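Local atomic coordinates of KLLA0E08119p (Kluyveromyces lactis, PDB entry 3VA7), a protein that probably catalyses the ATP- and biotin-dependent carboxylation of urea to urea-1-carboxylate, the first step of urea breakdown by the allophanate route. Residues A[249-261]-A[268-280]. Residues are numbered along the deposited sequence; the frame is centred on the assembly and turned at random.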
loop_
_atom_site.group_PDB
_atom_site.type_symbol
_atom_site.label_atom_id
_atom_site.label_comp_id
_atom_site.label_asym_id
_atom_site.label_seq_id
_atom_site.Cartn_x
_atom_site.Cartn_y
_atom_site.Cartn_z
ATOM N N ALA A 249 50.521 -4.059 17.886
ATOM C CA ALA A 249 49.347 -3.226 17.624
ATOM C C ALA A 249 49.656 -2.306 16.462
ATOM O O ALA A 249 50.804 -1.933 16.279
ATOM C CB ALA A 249 48.922 -2.429 18.899
ATOM N N ILE A 250 48.651 -1.934 15.673
ATOM C CA ILE A 250 48.892 -1.086 14.484
ATOM C C ILE A 250 47.775 -0.057 14.290
ATOM O O ILE A 250 46.594 -0.367 14.533
ATOM C CB ILE A 250 49.141 -1.950 13.242
ATOM C CG1 ILE A 250 49.271 -1.107 11.990
ATOM C CG2 ILE A 250 48.013 -2.977 13.063
ATOM C CD1 ILE A 250 50.013 -1.865 10.893
ATOM N N ALA A 251 48.131 1.194 13.960
ATOM C CA ALA A 251 47.101 2.236 13.818
ATOM C C ALA A 251 46.764 2.303 12.339
ATOM O O ALA A 251 47.656 2.453 11.461
ATOM C CB ALA A 251 47.545 3.546 14.353
ATOM N N ILE A 252 45.485 2.122 12.042
ATOM C CA ILE A 252 45.089 1.916 10.664
ATOM C C ILE A 252 44.704 3.258 10.041
ATOM O O ILE A 252 44.930 3.453 8.848
ATOM C CB ILE A 252 44.019 0.778 10.572
ATOM C CG1 ILE A 252 44.684 -0.532 11.051
ATOM C CG2 ILE A 252 43.422 0.654 9.186
ATOM C CD1 ILE A 252 44.254 -1.829 10.351
ATOM N N GLY A 253 44.239 4.200 10.872
ATOM C CA GLY A 253 43.884 5.538 10.441
ATOM C C GLY A 253 43.004 6.230 11.475
ATOM O O GLY A 253 42.669 5.650 12.534
ATOM N N GLU A 254 42.628 7.477 11.196
ATOM C CA GLU A 254 41.766 8.218 12.106
ATOM C C GLU A 254 40.509 8.684 11.403
ATOM O O GLU A 254 40.484 8.897 10.175
ATOM C CB GLU A 254 42.486 9.434 12.724
ATOM C CG GLU A 254 42.418 10.706 11.896
ATOM C CD GLU A 254 43.261 10.626 10.634
ATOM O OE1 GLU A 254 43.949 9.588 10.399
ATOM O OE2 GLU A 254 43.252 11.621 9.877
ATOM N N ARG A 255 39.470 8.853 12.199
ATOM C CA ARG A 255 38.193 9.238 11.675
ATOM C C ARG A 255 37.756 10.358 12.564
ATOM O O ARG A 255 38.024 10.345 13.763
ATOM C CB ARG A 255 37.184 8.084 11.757
ATOM C CG ARG A 255 37.626 6.858 11.004
ATOM C CD ARG A 255 36.629 5.706 11.076
ATOM N NE ARG A 255 36.521 5.075 12.387
ATOM C CZ ARG A 255 36.914 3.832 12.665
ATOM N NH1 ARG A 255 37.450 3.039 11.721
ATOM N NH2 ARG A 255 36.756 3.361 13.903
ATOM N N ASP A 256 37.076 11.326 11.959
ATOM C CA ASP A 256 36.390 12.366 12.674
ATOM C C ASP A 256 34.887 12.029 12.773
ATOM O O ASP A 256 34.233 11.735 11.782
ATOM C CB ASP A 256 36.619 13.640 11.916
ATOM C CG ASP A 256 36.091 14.819 12.614
ATOM O OD1 ASP A 256 34.857 14.910 12.878
ATOM O OD2 ASP A 256 36.936 15.680 12.889
ATOM N N CYS A 257 34.347 12.102 13.985
ATOM C CA CYS A 257 33.000 11.685 14.284
ATOM C C CYS A 257 32.328 12.770 15.078
ATOM O O CYS A 257 31.433 12.530 15.899
ATOM C CB CYS A 257 33.023 10.367 15.059
ATOM S SG CYS A 257 33.786 8.957 14.135
ATOM N N SER A 258 32.742 13.994 14.794
ATOM C CA SER A 258 32.182 15.185 15.439
ATOM C C SER A 258 30.679 15.413 15.196
ATOM O O SER A 258 30.003 15.927 16.083
ATOM C CB SER A 258 32.988 16.415 15.031
ATOM O OG SER A 258 34.374 16.105 14.902
ATOM N N LEU A 259 30.140 15.035 14.025
ATOM C CA LEU A 259 28.740 15.387 13.715
ATOM C C LEU A 259 27.760 14.468 14.433
ATOM O O LEU A 259 27.256 13.489 13.879
ATOM C CB LEU A 259 28.496 15.457 12.188
ATOM C CG LEU A 259 29.252 16.576 11.425
ATOM C CD1 LEU A 259 29.180 16.424 9.923
ATOM C CD2 LEU A 259 28.789 17.987 11.830
ATOM N N GLN A 260 27.534 14.788 15.698
ATOM C CA GLN A 260 26.717 13.997 16.611
ATOM C C GLN A 260 25.515 14.831 17.092
ATOM O O GLN A 260 25.630 16.031 17.301
ATOM C CB GLN A 260 27.543 13.625 17.831
ATOM C CG GLN A 260 28.696 12.658 17.592
ATOM C CD GLN A 260 29.568 12.428 18.848
ATOM O OE1 GLN A 260 29.058 12.335 19.987
ATOM N NE2 GLN A 260 30.874 12.337 18.640
ATOM N N ARG A 261 24.376 14.183 17.294
ATOM C CA ARG A 261 23.193 14.835 17.772
ATOM C C ARG A 261 22.861 14.230 19.123
ATOM O O ARG A 261 22.658 13.011 19.220
ATOM C CB ARG A 261 22.050 14.626 16.792
ATOM C CG ARG A 261 20.759 15.260 17.213
ATOM C CD ARG A 261 19.573 14.719 16.431
ATOM N NE ARG A 261 19.097 13.424 16.932
ATOM C CZ ARG A 261 18.395 13.232 18.053
ATOM N NH1 ARG A 261 18.034 11.997 18.396
ATOM N NH2 ARG A 261 18.052 14.248 18.852
ATOM N N GLU A 268 30.251 10.626 9.556
ATOM C CA GLU A 268 31.670 10.470 9.863
ATOM C C GLU A 268 32.511 10.591 8.612
ATOM O O GLU A 268 32.021 10.380 7.512
ATOM C CB GLU A 268 31.929 9.141 10.574
ATOM C CG GLU A 268 30.878 8.766 11.625
ATOM C CD GLU A 268 29.731 7.882 11.080
ATOM O OE1 GLU A 268 29.696 7.530 9.876
ATOM O OE2 GLU A 268 28.846 7.513 11.878
ATOM N N GLU A 269 33.781 10.926 8.798
ATOM C CA GLU A 269 34.724 11.123 7.694
ATOM C C GLU A 269 36.208 10.782 8.033
ATOM O O GLU A 269 36.636 10.778 9.192
ATOM C CB GLU A 269 34.658 12.577 7.200
ATOM C CG GLU A 269 35.304 13.601 8.146
ATOM C CD GLU A 269 35.276 15.011 7.540
ATOM O OE1 GLU A 269 34.734 15.982 8.204
ATOM O OE2 GLU A 269 35.799 15.116 6.390
ATOM N N THR A 270 36.974 10.552 6.978
ATOM C CA THR A 270 38.371 10.243 7.058
ATOM C C THR A 270 39.010 10.753 5.760
ATOM O O THR A 270 38.374 10.721 4.686
ATOM C CB THR A 270 38.607 8.700 7.302
ATOM O OG1 THR A 270 39.898 8.486 7.871
ATOM C CG2 THR A 270 38.517 7.872 6.032
ATOM N N PRO A 271 40.243 11.285 5.857
ATOM C CA PRO A 271 41.010 11.618 7.084
ATOM C C PRO A 271 40.312 12.685 7.857
ATOM O O PRO A 271 39.449 13.337 7.324
ATOM C CB PRO A 271 42.332 12.199 6.551
ATOM C CG PRO A 271 42.501 11.609 5.161
ATOM C CD PRO A 271 41.060 11.404 4.631
ATOM N N ALA A 272 40.668 12.868 9.114
ATOM C CA ALA A 272 40.163 14.011 9.844
ATOM C C ALA A 272 40.560 15.319 9.109
ATOM O O ALA A 272 41.702 15.485 8.662
ATOM C CB ALA A 272 40.690 13.997 11.234
ATOM N N PRO A 273 39.606 16.252 8.959
ATOM C CA PRO A 273 40.002 17.531 8.383
ATOM C C PRO A 273 40.789 18.366 9.417
ATOM O O PRO A 273 40.601 18.167 10.618
ATOM C CB PRO A 273 38.653 18.186 8.105
ATOM C CG PRO A 273 37.783 17.700 9.249
ATOM C CD PRO A 273 38.186 16.251 9.376
ATOM N N ASN A 274 41.646 19.279 8.938
ATOM C CA ASN A 274 42.327 20.302 9.776
ATOM C C ASN A 274 43.047 19.711 10.958
ATOM O O ASN A 274 42.829 20.113 12.117
ATOM C CB ASN A 274 41.359 21.375 10.291
ATOM C CG ASN A 274 40.702 22.173 9.167
ATOM O OD1 ASN A 274 41.350 22.559 8.170
ATOM N ND2 ASN A 274 39.392 22.409 9.315
ATOM N N LEU A 275 43.870 18.714 10.644
ATOM C CA LEU A 275 44.687 18.051 11.634
ATOM C C LEU A 275 46.060 17.868 11.040
ATOM O O LEU A 275 46.211 17.240 9.986
ATOM C CB LEU A 275 44.086 16.714 12.026
ATOM C CG LEU A 275 44.896 15.783 12.919
ATOM C CD1 LEU A 275 44.744 16.164 14.369
ATOM C CD2 LEU A 275 44.385 14.374 12.690
ATOM N N PRO A 276 47.068 18.449 11.709
ATOM C CA PRO A 276 48.456 18.333 11.250
ATOM C C PRO A 276 49.048 16.959 11.559
ATOM O O PRO A 276 48.783 16.372 12.622
ATOM C CB PRO A 276 49.182 19.422 12.040
ATOM C CG PRO A 276 48.058 20.217 12.785
ATOM C CD PRO A 276 46.930 19.295 12.911
ATOM N N GLU A 277 49.823 16.455 10.602
ATOM C CA GLU A 277 50.679 15.273 10.785
ATOM C C GLU A 277 51.371 15.122 12.169
ATOM O O GLU A 277 51.314 14.042 12.766
ATOM C CB GLU A 277 51.727 15.226 9.685
ATOM C CG GLU A 277 51.175 14.841 8.359
ATOM C CD GLU A 277 50.898 13.329 8.238
ATOM O OE1 GLU A 277 51.459 12.514 9.037
ATOM O OE2 GLU A 277 50.121 12.962 7.313
ATOM N N ALA A 278 52.047 16.166 12.659
ATOM C CA ALA A 278 52.635 16.121 14.010
ATOM C C ALA A 278 51.656 15.494 15.030
ATOM O O ALA A 278 52.031 14.619 15.848
ATOM C CB ALA A 278 53.100 17.540 14.488
ATOM N N THR A 279 50.398 15.923 14.960
ATOM C CA THR A 279 49.429 15.495 15.950
ATOM C C THR A 279 48.691 14.178 15.544
ATOM O O THR A 279 48.359 13.367 16.415
ATOM C CB THR A 279 48.585 16.709 16.426
ATOM O OG1 THR A 279 47.365 16.292 17.058
ATOM C CG2 THR A 279 48.301 17.587 15.269
ATOM N N ARG A 280 48.508 13.936 14.241
ATOM C CA ARG A 280 48.030 12.630 13.759
ATOM C C ARG A 280 49.009 11.492 14.043
ATOM O O ARG A 280 48.599 10.448 14.562
ATOM C CB ARG A 280 47.649 12.633 12.263
ATOM C CG ARG A 280 47.468 11.215 11.659
ATOM C CD ARG A 280 46.910 11.123 10.213
ATOM N NE ARG A 280 47.190 12.292 9.376
ATOM C CZ ARG A 280 46.306 13.259 9.089
ATOM N NH1 ARG A 280 45.056 13.219 9.546
ATOM N NH2 ARG A 280 46.682 14.282 8.338
HETATM O O HOH W 1 33.435 15.708 10.446
#
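Glu254 reaches from strand 249-261 to Ala272 and Arg280, and following it from root to tip shows how one buried acid can tie a strand to the loop and helix that follow its partner. Its CG, set between the backbone N and the carbonyl carbon (chi1 87°), lies against the Ala272 methyl, with Glu254 CG 3.8 Å from Ala272 CB. The bend at chi2 then turns the carboxylate across the arginine side chain: Glu254 OE1 rests 3.3 Å from Arg280 CD, while Glu254 OE2 accepts from the backbone N of Ala272 (3.0 Å), which approaches from above the carboxylate plane, and forms a salt bridge with Arg280 NH1 near the edge of the guanidinium. An alanine in place of Glu254 would probably leave the Ala272 amide without this acceptor and Arg280 without its partner on the strand. Strands 249-261 and 264-270 make a beta hairpin in the ATP-binding region of the biotin carboxylase part, and Asp256 and Glu269 form an antiparallel hydrogen-bonded pair of it (Asp256 N to Glu269 O 2.9 Å, Glu269 N to Asp256 O 3.1 Å). Their acidic side chains share a face, where a water donates to both Asp256 OD1 and Glu269 OE1; salt bridges to Arg235 and Arg423, respectively, probably offset the like charges. Farther along, Cys257 SG packs against Glu268 CG at 3.8 Å, while the Glu268 carboxylate turns away to Arg367.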